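Local coordinates for AbiEi antitoxin C-terminal domain-containing protein (Mycobacterium tuberculosis, PDB 1ZEL) that is of unassigned function but probably binds DNA through a winged-helix domain and carries a C-terminal domain of the AbiEi antitoxin family, at residues A[23-27]-A[28-32]; A[31-34]-A[35-39]; A[133-136]-A[137-140]. All coordinates share one frame; numbering follows the deposited sequence.

Contact 1. Residues A[23-27]-A[28-32]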
loop_
_atom_site.group_PDB
_atom_site.type_symbol
_atom_site.label_atom_id
_atom_site.label_comp_id
_atom_site.label_asym_id
_atom_site.label_seq_id
_atom_site.Cartn_x
_atom_site.Cartn_y
_atom_site.Cartn_z
ATOM N N SER A 23 21.121 -8.253 23.675
ATOM C CA SER A 23 20.303 -7.841 24.831
ATOM C C SER A 23 19.776 -6.424 24.660
ATOM O O SER A 23 18.638 -6.113 25.030
ATOM C CB SER A 23 21.080 -7.974 26.148
ATOM O OG SER A 23 21.102 -9.338 26.560
ATOM N N GLY A 24 20.595 -5.562 24.076
ATOM C CA GLY A 24 20.187 -4.178 23.835
ATOM C C GLY A 24 19.082 -4.059 22.796
ATOM O O GLY A 24 18.165 -3.234 22.942
ATOM N N LEU A 25 19.217 -4.814 21.709
ATOM C CA LEU A 25 18.176 -4.911 20.677
ATOM C C LEU A 25 16.914 -5.562 21.251
ATOM O O LEU A 25 15.804 -5.131 20.954
ATOM C CB LEU A 25 18.702 -5.705 19.473
ATOM C CG LEU A 25 19.689 -4.928 18.582
ATOM C CD1 LEU A 25 20.423 -5.879 17.593
ATOM C CD2 LEU A 25 19.003 -3.822 17.846
ATOM N N ALA A 26 17.087 -6.586 22.093
ATOM C CA ALA A 26 15.938 -7.228 22.762
ATOM C C ALA A 26 15.183 -6.239 23.691
ATOM O O ALA A 26 13.942 -6.276 23.777
ATOM C CB ALA A 26 16.414 -8.418 23.547
ATOM N N ARG A 27 15.916 -5.356 24.374
ATOM C CA ARG A 27 15.288 -4.346 25.235
ATOM C C ARG A 27 14.580 -3.261 24.406
ATOM O O ARG A 27 13.464 -2.819 24.737
ATOM C CB ARG A 27 16.317 -3.683 26.185
ATOM C CG ARG A 27 16.601 -4.435 27.489
ATOM C CD ARG A 27 17.426 -3.586 28.471
ATOM N NE ARG A 27 18.548 -2.919 27.800
ATOM C CZ ARG A 27 19.760 -3.432 27.665
ATOM N NH1 ARG A 27 20.043 -4.633 28.183
ATOM N NH2 ARG A 27 20.695 -2.733 27.011
ATOM N N ASP A 28 15.254 -2.815 23.347
ATOM C CA ASP A 28 14.829 -1.622 22.608
ATOM C C ASP A 28 13.846 -1.913 21.478
ATOM O O ASP A 28 13.014 -1.062 21.124
ATOM C CB ASP A 28 16.060 -0.899 22.035
ATOM C CG ASP A 28 16.962 -0.338 23.118
ATOM O OD1 ASP A 28 16.527 -0.292 24.285
ATOM O OD2 ASP A 28 18.095 0.074 22.792
ATOM N N ARG A 29 13.963 -3.109 20.901
ATOM C CA ARG A 29 13.060 -3.566 19.827
ATOM C C ARG A 29 12.851 -2.487 18.753
ATOM O O ARG A 29 11.709 -2.038 18.555
ATOM C CB ARG A 29 11.691 -4.003 20.372
ATOM C CG ARG A 29 11.676 -5.039 21.523
ATOM C CD ARG A 29 11.820 -6.420 20.973
ATOM N NE ARG A 29 12.035 -7.471 21.972
ATOM C CZ ARG A 29 11.219 -8.509 22.125
ATOM N NH1 ARG A 29 10.140 -8.622 21.358
ATOM N NH2 ARG A 29 11.500 -9.460 23.009
ATOM N N PRO A 30 13.942 -2.046 18.066
ATOM C CA PRO A 30 13.705 -1.123 16.957
ATOM C C PRO A 30 12.939 -1.795 15.802
ATOM O O PRO A 30 13.128 -2.992 15.554
ATOM C CB PRO A 30 15.118 -0.783 16.477
ATOM C CG PRO A 30 15.954 -1.926 16.905
ATOM C CD PRO A 30 15.378 -2.356 18.218
ATOM N N VAL A 31 12.113 -1.040 15.077
ATOM C CA VAL A 31 11.345 -1.632 13.971
ATOM C C VAL A 31 12.305 -2.195 12.932
ATOM O O VAL A 31 12.127 -3.307 12.459
ATOM C CB VAL A 31 10.461 -0.623 13.240
ATOM C CG1 VAL A 31 9.544 -1.380 12.254
ATOM C CG2 VAL A 31 9.605 0.171 14.230
ATOM N N VAL A 32 13.325 -1.404 12.605
ATOM C CA VAL A 32 14.333 -1.754 11.623
ATOM C C VAL A 32 15.677 -1.408 12.261
ATOM O O VAL A 32 15.776 -0.402 12.963
ATOM C CB VAL A 32 14.166 -0.880 10.368
ATOM C CG1 VAL A 32 15.364 -0.996 9.468
ATOM C CG2 VAL A 32 12.875 -1.222 9.619
HETATM O O HOH W 1 18.178 -0.608 26.405
#
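The last turn of helix 19-28 closes with backbone bonds from D28 N to G24 O (3.0 Å) and from R29 N to L25 O (2.7 Å), after which R29 turns the chain out of the helix with a positive phi of 46°. Its side chain folds back over the helix end it has just left. A bend at chi2 (-82°) swings NE round to A26 O, 2.9 Å away, and the N-H meets a lone pair in the carbonyl plane, although the oxygen stands somewhat off the plane of the guanidinium. This carbonyl cannot take a backbone donor from P30, which has no N-H, and receives a side-chain one instead. R29 therefore holds two successive carbonyls, L25 O through its backbone and A26 O through its side chain. On the polar flank a water joins R27 to D28, accepting from R27 NE at 2.7 Å and donating to D28 OD1 at the same length. The bend of R27 at chi3 lays one face of its guanidinium over the CA of G24, near the rim of the group. The other carboxylate oxygen of D28, OD2, forms a salt bridge with R41 of helix 35-44. On the inner flank, L25 CD2 meets the ring of P30 at CG, 3.7 Å away, the two side chains crossing at about a right angle; L25 also packs on L38 and F75. This is a helix C-terminus ended by a left-handed, non-glycine residue followed by proline, and it finishes a helix that is probably part of the winged-helix region.

Contact 2. Residues A[31-34]-A[35-39]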
loop_
_atom_site.group_PDB
_atom_site.type_symbol
_atom_site.label_atom_id
_atom_site.label_comp_id
_atom_site.label_asym_id
_atom_site.label_seq_id
_atom_site.Cartn_x
_atom_site.Cartn_y
_atom_site.Cartn_z
ATOM N N VAL A 31 12.113 -1.040 15.077
ATOM C CA VAL A 31 11.345 -1.632 13.971
ATOM C C VAL A 31 12.305 -2.195 12.932
ATOM O O VAL A 31 12.127 -3.307 12.459
ATOM C CB VAL A 31 10.461 -0.623 13.240
ATOM C CG1 VAL A 31 9.544 -1.380 12.254
ATOM C CG2 VAL A 31 9.605 0.171 14.230
ATOM N N VAL A 32 13.325 -1.404 12.605
ATOM C CA VAL A 32 14.333 -1.754 11.623
ATOM C C VAL A 32 15.677 -1.408 12.261
ATOM O O VAL A 32 15.776 -0.402 12.963
ATOM C CB VAL A 32 14.166 -0.880 10.368
ATOM C CG1 VAL A 32 15.364 -0.996 9.468
ATOM C CG2 VAL A 32 12.875 -1.222 9.619
ATOM N N VAL A 33 16.685 -2.248 12.018
ATOM C CA VAL A 33 18.046 -1.989 12.469
ATOM C C VAL A 33 18.875 -1.473 11.302
ATOM O O VAL A 33 19.076 -2.201 10.339
ATOM C CB VAL A 33 18.714 -3.312 12.996
ATOM C CG1 VAL A 33 20.136 -3.040 13.467
ATOM C CG2 VAL A 33 17.900 -3.897 14.161
ATOM N N THR A 34 19.394 -0.253 11.395
ATOM C CA THR A 34 20.297 0.250 10.365
ATOM C C THR A 34 21.723 -0.198 10.665
ATOM O O THR A 34 22.050 -0.541 11.808
ATOM C CB THR A 34 20.242 1.790 10.232
ATOM O OG1 THR A 34 20.784 2.394 11.406
ATOM C CG2 THR A 34 18.810 2.263 10.084
ATOM N N LYS A 35 22.585 -0.171 9.652
ATOM C CA LYS A 35 23.982 -0.490 9.857
ATOM C C LYS A 35 24.633 0.433 10.901
ATOM O O LYS A 35 25.463 -0.013 11.699
ATOM C CB LYS A 35 24.768 -0.427 8.541
ATOM C CG LYS A 35 26.219 -0.827 8.758
ATOM C CD LYS A 35 26.944 -1.034 7.470
ATOM C CE LYS A 35 28.400 -1.318 7.732
ATOM N NZ LYS A 35 29.071 -1.385 6.415
ATOM N N GLU A 36 24.208 1.702 10.914
ATOM C CA GLU A 36 24.742 2.696 11.832
ATOM C C GLU A 36 24.324 2.401 13.258
ATOM O O GLU A 36 25.099 2.618 14.190
ATOM C CB GLU A 36 24.250 4.091 11.445
ATOM C CG GLU A 36 24.766 4.614 10.089
ATOM C CD GLU A 36 23.907 4.194 8.873
ATOM O OE1 GLU A 36 23.066 3.280 8.977
ATOM O OE2 GLU A 36 24.083 4.790 7.795
ATOM N N ASP A 37 23.082 1.944 13.432
ATOM C CA ASP A 37 22.552 1.568 14.734
ATOM C C ASP A 37 23.329 0.361 15.263
ATOM O O ASP A 37 23.738 0.318 16.428
ATOM C CB ASP A 37 21.041 1.252 14.603
ATOM C CG ASP A 37 20.377 0.824 15.929
ATOM O OD1 ASP A 37 20.932 1.096 17.016
ATOM O OD2 ASP A 37 19.273 0.213 15.888
ATOM N N LEU A 38 23.529 -0.636 14.426
ATOM C CA LEU A 38 24.312 -1.792 14.858
ATOM C C LEU A 38 25.757 -1.416 15.179
ATOM O O LEU A 38 26.300 -1.885 16.180
ATOM C CB LEU A 38 24.265 -2.925 13.821
ATOM C CG LEU A 38 24.714 -4.194 14.548
ATOM C CD1 LEU A 38 23.510 -4.950 15.125
ATOM C CD2 LEU A 38 25.554 -5.038 13.673
ATOM N N THR A 39 26.382 -0.579 14.343
ATOM C CA THR A 39 27.769 -0.127 14.581
ATOM C C THR A 39 27.929 0.528 15.965
ATOM O O THR A 39 28.885 0.232 16.694
ATOM C CB THR A 39 28.260 0.868 13.473
ATOM O OG1 THR A 39 28.209 0.226 12.191
ATOM C CG2 THR A 39 29.684 1.308 13.719
HETATM O O HOH W 2 18.015 1.161 13.643
#
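T34 and D37 form the polar centre of this turn from strand into helix. The hydrogen bonds begin with T34, the N-cap of helix 35-44: its OG1 sits between the backbone N and the carbonyl carbon (chi1 68°) and accepts from D37 N at 3.1 Å. The first regular helical bond follows, L38 N to T34 O at 3.0 Å, with the donor nearly in line with the carbonyl. At the next carbonyl, K35 O is gripped twice by T39, through N and through OG1 at 2.8 Å, the two donors arriving from opposite faces of the carbonyl plane. Water supplies a further link. It accepts from T34 N and donates to V32 O and to D37 OD2, the last at 2.7 Å, so a water-mediated bridge stands where a capping box would have its direct return bond from the backbone N. The anti placement of D37 CG relative to its own N (chi1 179°) brings the carboxylate back to this water, while OD1 pairs with R41. The charged ends of K35 and E36 are paired beyond the turn: K35 with D52, and E36 with R96 after its chain bends so that OE1 lies 3.4 Å from T34 CB. Apolar contact is lighter, V33 CG1 meeting L38 CB at 4.1 Å as the two side chains cross obliquely. Strand 33-34 hydrogen-bonds to strand 72-75 through V33 and W73, while L38 packs on I55 of helix 51-61 and on V21 and L25 of helix 19-28, tying the short sheet to helices that probably belong to the winged-helix region.

Contact 3. Residues A[133-136]-A[137-140]. With FMT (formic acid), chain M.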
loop_
_atom_site.group_PDB
_atom_site.type_symbol
_atom_site.label_atom_id
_atom_site.label_comp_id
_atom_site.label_asym_id
_atom_site.label_seq_id
_atom_site.Cartn_x
_atom_site.Cartn_y
_atom_site.Cartn_z
ATOM N N ARG A 133 12.225 8.094 -7.039
ATOM C CA ARG A 133 12.610 6.774 -7.592
ATOM C C ARG A 133 12.481 5.714 -6.524
ATOM O O ARG A 133 12.711 5.970 -5.330
ATOM C CB ARG A 133 14.008 6.744 -8.185
ATOM N N LEU A 134 12.117 4.508 -6.967
ATOM C CA LEU A 134 12.040 3.359 -6.085
ATOM C C LEU A 134 13.458 2.817 -5.943
ATOM O O LEU A 134 14.128 2.637 -6.949
ATOM C CB LEU A 134 11.138 2.293 -6.707
ATOM C CG LEU A 134 10.879 1.032 -5.881
ATOM C CD1 LEU A 134 9.988 1.329 -4.689
ATOM C CD2 LEU A 134 10.292 -0.079 -6.742
ATOM N N PRO A 135 13.925 2.557 -4.704
ATOM C CA PRO A 135 15.242 1.926 -4.581
ATOM C C PRO A 135 15.203 0.545 -5.244
ATOM O O PRO A 135 14.199 -0.168 -5.131
ATOM C CB PRO A 135 15.448 1.804 -3.063
ATOM C CG PRO A 135 14.481 2.743 -2.443
ATOM C CD PRO A 135 13.305 2.795 -3.390
ATOM N N ASP A 136 16.278 0.185 -5.946
ATOM C CA ASP A 136 16.303 -1.026 -6.790
ATOM C C ASP A 136 16.018 -2.318 -6.024
ATOM O O ASP A 136 15.331 -3.216 -6.537
ATOM C CB ASP A 136 17.635 -1.144 -7.537
ATOM C CG ASP A 136 17.760 -0.143 -8.682
ATOM O OD1 ASP A 136 18.869 -0.027 -9.249
ATOM O OD2 ASP A 136 16.756 0.520 -9.025
ATOM N N GLY A 137 16.535 -2.404 -4.801
ATOM C CA GLY A 137 16.280 -3.559 -3.941
ATOM C C GLY A 137 14.807 -3.827 -3.686
ATOM O O GLY A 137 14.436 -4.941 -3.324
ATOM N N LEU A 138 13.958 -2.819 -3.901
ATOM C CA LEU A 138 12.540 -2.924 -3.524
ATOM C C LEU A 138 11.615 -3.432 -4.627
ATOM O O LEU A 138 10.469 -3.804 -4.348
ATOM C CB LEU A 138 12.022 -1.577 -3.000
ATOM C CG LEU A 138 12.111 -1.254 -1.509
ATOM C CD1 LEU A 138 11.377 0.044 -1.268
ATOM C CD2 LEU A 138 11.458 -2.324 -0.654
ATOM N N ALA A 139 12.102 -3.457 -5.868
ATOM C CA ALA A 139 11.246 -3.816 -7.020
ATOM C C ALA A 139 10.518 -5.166 -6.869
ATOM O O ALA A 139 9.365 -5.298 -7.270
ATOM C CB ALA A 139 12.060 -3.786 -8.313
ATOM N N SER A 140 11.192 -6.155 -6.277
ATOM C CA SER A 140 10.622 -7.489 -6.049
ATOM C C SER A 140 9.551 -7.524 -4.973
ATOM O O SER A 140 8.897 -8.552 -4.791
ATOM C CB SER A 140 11.709 -8.477 -5.620
ATOM O OG SER A 140 12.622 -8.758 -6.668
HETATM C C FMT M . 18.486 -0.034 -2.605
HETATM O O1 FMT M . 18.667 -0.100 -1.387
HETATM O O2 FMT M . 17.841 -0.854 -3.267
#
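In L134, CG lies opposite the backbone N (chi1 -177°), which directs the side chain at L138, and chi1 of -90° in L138 carries its chain back to meet it. The two leucines cross at about a right angle, their CD1 methyls 3.9 Å apart. The second branch of L134, CD2, rests against A139 CA at 3.9 Å. L138 also runs alongside P135, pointing the same way, with its CD1 4.0 Å from P135 CD. Beneath this apolar cluster the backbone turns tightly: L138 N donates to P135 O at 2.9 Å, coming from well above the carbonyl plane, and a weak hydrogen bond runs from A139 N to D136 O. A formic acid molecule, probably from the crystallisation liquor, sits at the start of the turn, where its O2 accepts from G137 N; at 2.5 Å this bond is unusually short, and its exact length is doubtful. The molecule is also hydrogen-bonded to K70 N. W93 of helix 88-96 packs on L134, P135 and L138. The bonds three residues apart give a single helix-like turn without a regular helix, and the G137 amide and K70 N together offer donors to a small carboxylic acid or carboxylate, with no natural ligand implied.

Contacts 1 and 2 belong to one continuous piece of chain, probably part of the winged-helix region: they share V31 and V32, and touch where L25 CD2 packs on V33 CG2 at 3.8 Å. One ends helix 19-28 and the other starts helix 35-44, so their polar chemistry is complementary, with donors brought to carbonyls at the C-terminus and an acceptor brought to an amide at the N-terminus. R41 serves both, pairing with D28 and D37. Both are partly buried. Contact 3, about 20 Å from contact 2 between centres, is a surface turn combining leucine and proline packing with backbone hydrogen bonds, though helix 88-96 touches both 31-34 and 133-140.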